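Local coordinates for protein putative O-GlcNAcase nagJ (Clostridium perfringens, PDB 6PV5) that probably hydrolyses terminal N-acetylglucosamine from glycans, as a family 84 glycoside hydrolase whose N-terminal, catalytic and helical post-catalytic regions make up this part of a longer protein, at residues L162-K167 against G213-N218; K79-E84 against Y157-L162. All blocks are in the same frame, centred on the assembly; numbering follows the deposited sequence.

Contact 1. Residues L162-K167 against G213-N218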
# COMPACT_ATOMS: atom_id res chain seq x y z
N LEU A 162 8.05 -18.88 -2.00
CA LEU A 162 7.93 -20.24 -2.51
C LEU A 162 6.50 -20.48 -2.99
O LEU A 162 6.32 -20.99 -4.08
CB LEU A 162 8.36 -21.28 -1.47
CG LEU A 162 8.30 -22.73 -1.97
CD1 LEU A 162 9.35 -23.01 -3.05
CD2 LEU A 162 8.40 -23.74 -0.83
N LYS A 163 5.51 -20.06 -2.18
CA LYS A 163 4.09 -20.26 -2.45
C LYS A 163 3.69 -19.65 -3.80
O LYS A 163 2.71 -20.09 -4.39
CB LYS A 163 3.21 -19.73 -1.31
N GLN A 164 4.45 -18.66 -4.28
CA GLN A 164 4.19 -18.01 -5.56
C GLN A 164 4.98 -18.66 -6.69
O GLN A 164 4.78 -18.33 -7.85
CB GLN A 164 4.59 -16.53 -5.53
CG GLN A 164 3.81 -15.66 -4.56
CD GLN A 164 4.18 -14.20 -4.72
OE1 GLN A 164 4.77 -13.77 -5.71
NE2 GLN A 164 3.80 -13.40 -3.74
N LEU A 165 5.90 -19.57 -6.34
CA LEU A 165 6.71 -20.24 -7.36
C LEU A 165 5.99 -21.48 -7.89
O LEU A 165 6.15 -21.84 -9.05
CB LEU A 165 8.08 -20.59 -6.79
CG LEU A 165 9.23 -19.68 -7.21
CD1 LEU A 165 10.46 -19.95 -6.37
CD2 LEU A 165 9.54 -19.83 -8.69
N ILE A 166 5.22 -22.14 -7.02
CA ILE A 166 4.58 -23.41 -7.35
C ILE A 166 3.57 -23.19 -8.47
O ILE A 166 2.65 -22.39 -8.34
CB ILE A 166 3.92 -24.04 -6.11
CG1 ILE A 166 4.79 -23.95 -4.85
CG2 ILE A 166 3.49 -25.48 -6.41
CD1 ILE A 166 6.12 -24.71 -4.93
N LYS A 167 3.77 -23.92 -9.58
CA LYS A 167 2.74 -24.10 -10.58
C LYS A 167 2.11 -25.47 -10.36
O LYS A 167 2.83 -26.47 -10.26
CB LYS A 167 3.31 -23.94 -11.99
N GLY A 213 0.90 -9.82 5.03
CA GLY A 213 1.84 -10.92 5.19
C GLY A 213 2.11 -11.63 3.87
O GLY A 213 3.24 -12.04 3.59
N GLU A 214 1.06 -11.73 3.05
CA GLU A 214 1.18 -12.34 1.74
C GLU A 214 2.19 -11.59 0.88
O GLU A 214 2.88 -12.20 0.06
CB GLU A 214 -0.20 -12.41 1.09
CG GLU A 214 -0.23 -13.34 -0.12
CD GLU A 214 -0.32 -14.83 0.18
OE1 GLU A 214 -0.65 -15.60 -0.75
OE2 GLU A 214 -0.07 -15.22 1.34
N TYR A 215 2.28 -10.26 1.07
CA TYR A 215 3.05 -9.43 0.16
C TYR A 215 4.18 -8.70 0.89
O TYR A 215 4.74 -7.74 0.36
CB TYR A 215 2.10 -8.55 -0.66
CG TYR A 215 1.25 -9.41 -1.57
CD1 TYR A 215 1.81 -9.98 -2.69
CD2 TYR A 215 -0.07 -9.71 -1.25
CE1 TYR A 215 1.06 -10.79 -3.53
CE2 TYR A 215 -0.82 -10.54 -2.08
CZ TYR A 215 -0.25 -11.08 -3.21
OH TYR A 215 -0.93 -11.91 -4.05
N LYS A 216 4.49 -9.19 2.10
CA LYS A 216 5.70 -8.86 2.84
C LYS A 216 5.65 -7.42 3.35
O LYS A 216 6.69 -6.80 3.53
CB LYS A 216 6.96 -9.13 2.00
CG LYS A 216 7.10 -10.54 1.44
CD LYS A 216 8.39 -10.75 0.69
CE LYS A 216 8.51 -12.14 0.10
NZ LYS A 216 8.08 -12.19 -1.32
N MET A 217 4.44 -6.92 3.64
CA MET A 217 4.31 -5.70 4.42
C MET A 217 4.27 -6.09 5.89
O MET A 217 3.51 -6.97 6.27
CB MET A 217 3.03 -4.93 4.09
CG MET A 217 2.84 -4.69 2.60
SD MET A 217 1.52 -3.48 2.28
CE MET A 217 2.37 -1.94 2.65
N ASN A 218 5.03 -5.37 6.73
CA ASN A 218 5.39 -5.90 8.03
C ASN A 218 4.75 -5.09 9.14
O ASN A 218 5.09 -5.30 10.30
CB ASN A 218 6.92 -6.00 8.19
CG ASN A 218 7.65 -4.67 8.19
OD1 ASN A 218 7.05 -3.61 8.04
ND2 ASN A 218 8.96 -4.72 8.39

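Contact 2. Residues K79-E84 against Y157-L162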
# COMPACT_ATOMS: atom_id res chain seq x y z
N LYS A 79 3.96 -26.40 5.54
CA LYS A 79 3.11 -27.58 5.67
C LYS A 79 1.81 -27.40 4.90
O LYS A 79 1.52 -28.16 3.99
CB LYS A 79 2.80 -27.89 7.14
CG LYS A 79 3.88 -28.66 7.89
CD LYS A 79 3.37 -29.37 9.13
CE LYS A 79 3.43 -28.53 10.38
NZ LYS A 79 4.62 -28.85 11.20
N ASN A 80 1.03 -26.37 5.29
CA ASN A 80 -0.30 -26.12 4.77
C ASN A 80 -0.26 -26.04 3.25
O ASN A 80 -1.26 -26.32 2.58
CB ASN A 80 -0.91 -24.84 5.35
CG ASN A 80 -1.32 -24.98 6.79
OD1 ASN A 80 -1.61 -26.08 7.26
ND2 ASN A 80 -1.36 -23.87 7.51
N MET A 81 0.90 -25.65 2.73
CA MET A 81 1.10 -25.50 1.30
C MET A 81 1.31 -26.88 0.68
O MET A 81 0.67 -27.21 -0.32
CB MET A 81 2.31 -24.62 1.02
CG MET A 81 2.42 -24.19 -0.43
SD MET A 81 4.15 -24.05 -0.92
CE MET A 81 4.76 -22.87 0.28
N LEU A 82 2.21 -27.68 1.28
CA LEU A 82 2.51 -29.02 0.80
C LEU A 82 1.22 -29.84 0.75
O LEU A 82 0.99 -30.58 -0.20
CB LEU A 82 3.53 -29.70 1.71
CG LEU A 82 4.98 -29.22 1.60
CD1 LEU A 82 5.85 -29.92 2.64
CD2 LEU A 82 5.55 -29.44 0.21
N THR A 83 0.40 -29.70 1.79
CA THR A 83 -0.80 -30.51 1.94
C THR A 83 -1.93 -29.97 1.07
O THR A 83 -2.92 -30.66 0.85
CB THR A 83 -1.13 -30.74 3.43
OG1 THR A 83 -1.19 -29.47 4.09
CG2 THR A 83 -0.12 -31.62 4.13
N GLU A 84 -1.77 -28.74 0.56
CA GLU A 84 -2.74 -28.16 -0.35
C GLU A 84 -2.56 -28.77 -1.74
O GLU A 84 -3.51 -28.84 -2.52
CB GLU A 84 -2.63 -26.63 -0.38
N TYR A 157 8.94 -15.06 4.85
CA TYR A 157 8.90 -14.43 3.54
C TYR A 157 9.47 -15.35 2.46
O TYR A 157 9.07 -15.27 1.30
CB TYR A 157 9.64 -13.09 3.50
CG TYR A 157 9.01 -11.99 4.32
CD1 TYR A 157 7.66 -12.02 4.64
CD2 TYR A 157 9.76 -10.91 4.76
CE1 TYR A 157 7.08 -11.03 5.41
CE2 TYR A 157 9.19 -9.89 5.50
CZ TYR A 157 7.84 -9.95 5.83
OH TYR A 157 7.29 -8.96 6.59
N GLY A 158 10.43 -16.19 2.85
CA GLY A 158 10.99 -17.17 1.94
C GLY A 158 9.90 -18.13 1.45
O GLY A 158 9.85 -18.46 0.27
N VAL A 159 9.03 -18.53 2.39
CA VAL A 159 7.94 -19.46 2.09
C VAL A 159 6.86 -18.76 1.27
O VAL A 159 6.26 -19.37 0.38
CB VAL A 159 7.36 -20.07 3.38
CG1 VAL A 159 6.19 -20.99 3.07
CG2 VAL A 159 8.41 -20.80 4.20
N LYS A 160 6.58 -17.48 1.59
CA LYS A 160 5.63 -16.68 0.82
C LYS A 160 6.09 -16.60 -0.63
O LYS A 160 5.28 -16.68 -1.54
CB LYS A 160 5.46 -15.28 1.42
CG LYS A 160 4.72 -15.22 2.75
CD LYS A 160 3.30 -15.71 2.62
CE LYS A 160 2.51 -15.58 3.90
NZ LYS A 160 1.07 -15.82 3.66
N SER A 161 7.41 -16.47 -0.84
CA SER A 161 7.94 -16.44 -2.19
C SER A 161 7.85 -17.83 -2.82
O SER A 161 7.62 -17.94 -4.02
CB SER A 161 9.34 -15.91 -2.25
OG SER A 161 9.36 -14.52 -1.96
N LEU A 162 8.05 -18.88 -2.00
CA LEU A 162 7.93 -20.24 -2.51
C LEU A 162 6.50 -20.48 -2.99
O LEU A 162 6.32 -20.99 -4.08
CB LEU A 162 8.36 -21.28 -1.47
CG LEU A 162 8.30 -22.73 -1.97
CD1 LEU A 162 9.35 -23.01 -3.05
CD2 LEU A 162 8.40 -23.74 -0.83

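Contact 1. Residues L162-K167 against G213-N218
Gln-164 reaches from just beyond helix 152-163 to Tyr-215, and this one long polar side chain supplies about half of the surface buried between two domains. Its CG sits beside the backbone N (chi1 -64°) and the chain runs extended beyond it, which carries the amide well out from its own backbone. NE2 is the atom in both close approaches. It comes to 3.8 Å from Tyr-215 CE1, approaching the ring obliquely, with the amide and ring planes 51° apart, so the two flat groups neither stack nor meet squarely. The same NE2 stands 4.1 Å from the carbonyl O of Glu-214, too far for a hydrogen bond. No hydrogen bond joins the two segments; the amide is held by other means, its OE1 accepting from the backbone N of Tyr-43.

Tyr-215 is the first residue to leave helical geometry after helix 202-214, and its side chain also touches Tyr-43. Glu-214 adds a little surface at the margin, while its carboxylate turns to a salt bridge with Lys-160. The 97 Å² buried is modest, and none of the three touching residues is buried. On one side, helix 152-163 and the short strand 166-167 belong to the mixed sheet domain; on the other, the turn after helix 202-214 leads into barrel strand 219-222, with helix 446-457 packed against Tyr-215 through Leu-450.

Contact 2. Residues K79-E84 against Y157-L162
Met-81 meets Val-159 and Leu-162 through one atom, its terminal methyl, an instance of how a flexible thioether can bridge two helices whose backbones stay well apart. The closest CA atoms across the contact, those of Met-81 and Val-159, are 9.2 Å from each other, and the Met-81 side chain spans the interval.

Met-81 CE lies 3.7 Å from Val-159 CG1 and 3.9 Å from Leu-162 CD2, so the methyl rests against residues three positions apart on helix 152-163. The methionine leaves its helix with CG anti to the backbone N (chi1 -168°) and then bends at both later torsions, which brings CE round to the valine branch; the two side chains slide past each other in opposite directions. CE also lies 3.8 Å from the carbonyl O of Val-159, a van der Waals approach.

Both helices belong to the N-terminal domain, which matches the family 20 domain 2 sequence family and here carries helices packed on a mixed sheet. Val-159 and Leu-162 both touch Ile-147 of strand 144-149, so the face of helix 152-163 that receives the methionine also borders the sheet.

Polar interactions stay within each segment or lead elsewhere. Near the end of helix 72-82 the O of Lys-79 accepts two bonds, from Thr-83 N at 2.9 Å and from Thr-83 OG1 at 3.0 Å, the hydroxyl sitting above the carbonyl plane. The CB of Lys-160 is directed away from residues 79-84, although its chain touches Leu-77 of helix 72-82, and its NZ forms a salt bridge with Glu-214.

From the N terminus, the chain lays down strands 48-51 and 64-65 and helix 72-82, then strands 102-106, 132-137 and 144-149 of the same mixed sheet before helix 152-163, where contact 2 closes a loop of 72 residues within the N-terminal domain. Contact 1 opens at Leu-162, which the two share, and closes after 45 residues, once the chain has entered the barrel. The loops therefore follow in series and neither nest nor cross. Helix 152-163 serves both: contact 2 ties it to its own domain, contact 1 to the catalytic barrel, and Lys-216 NZ to Ser-161 OG, probably a hydrogen bond, joins the two sites.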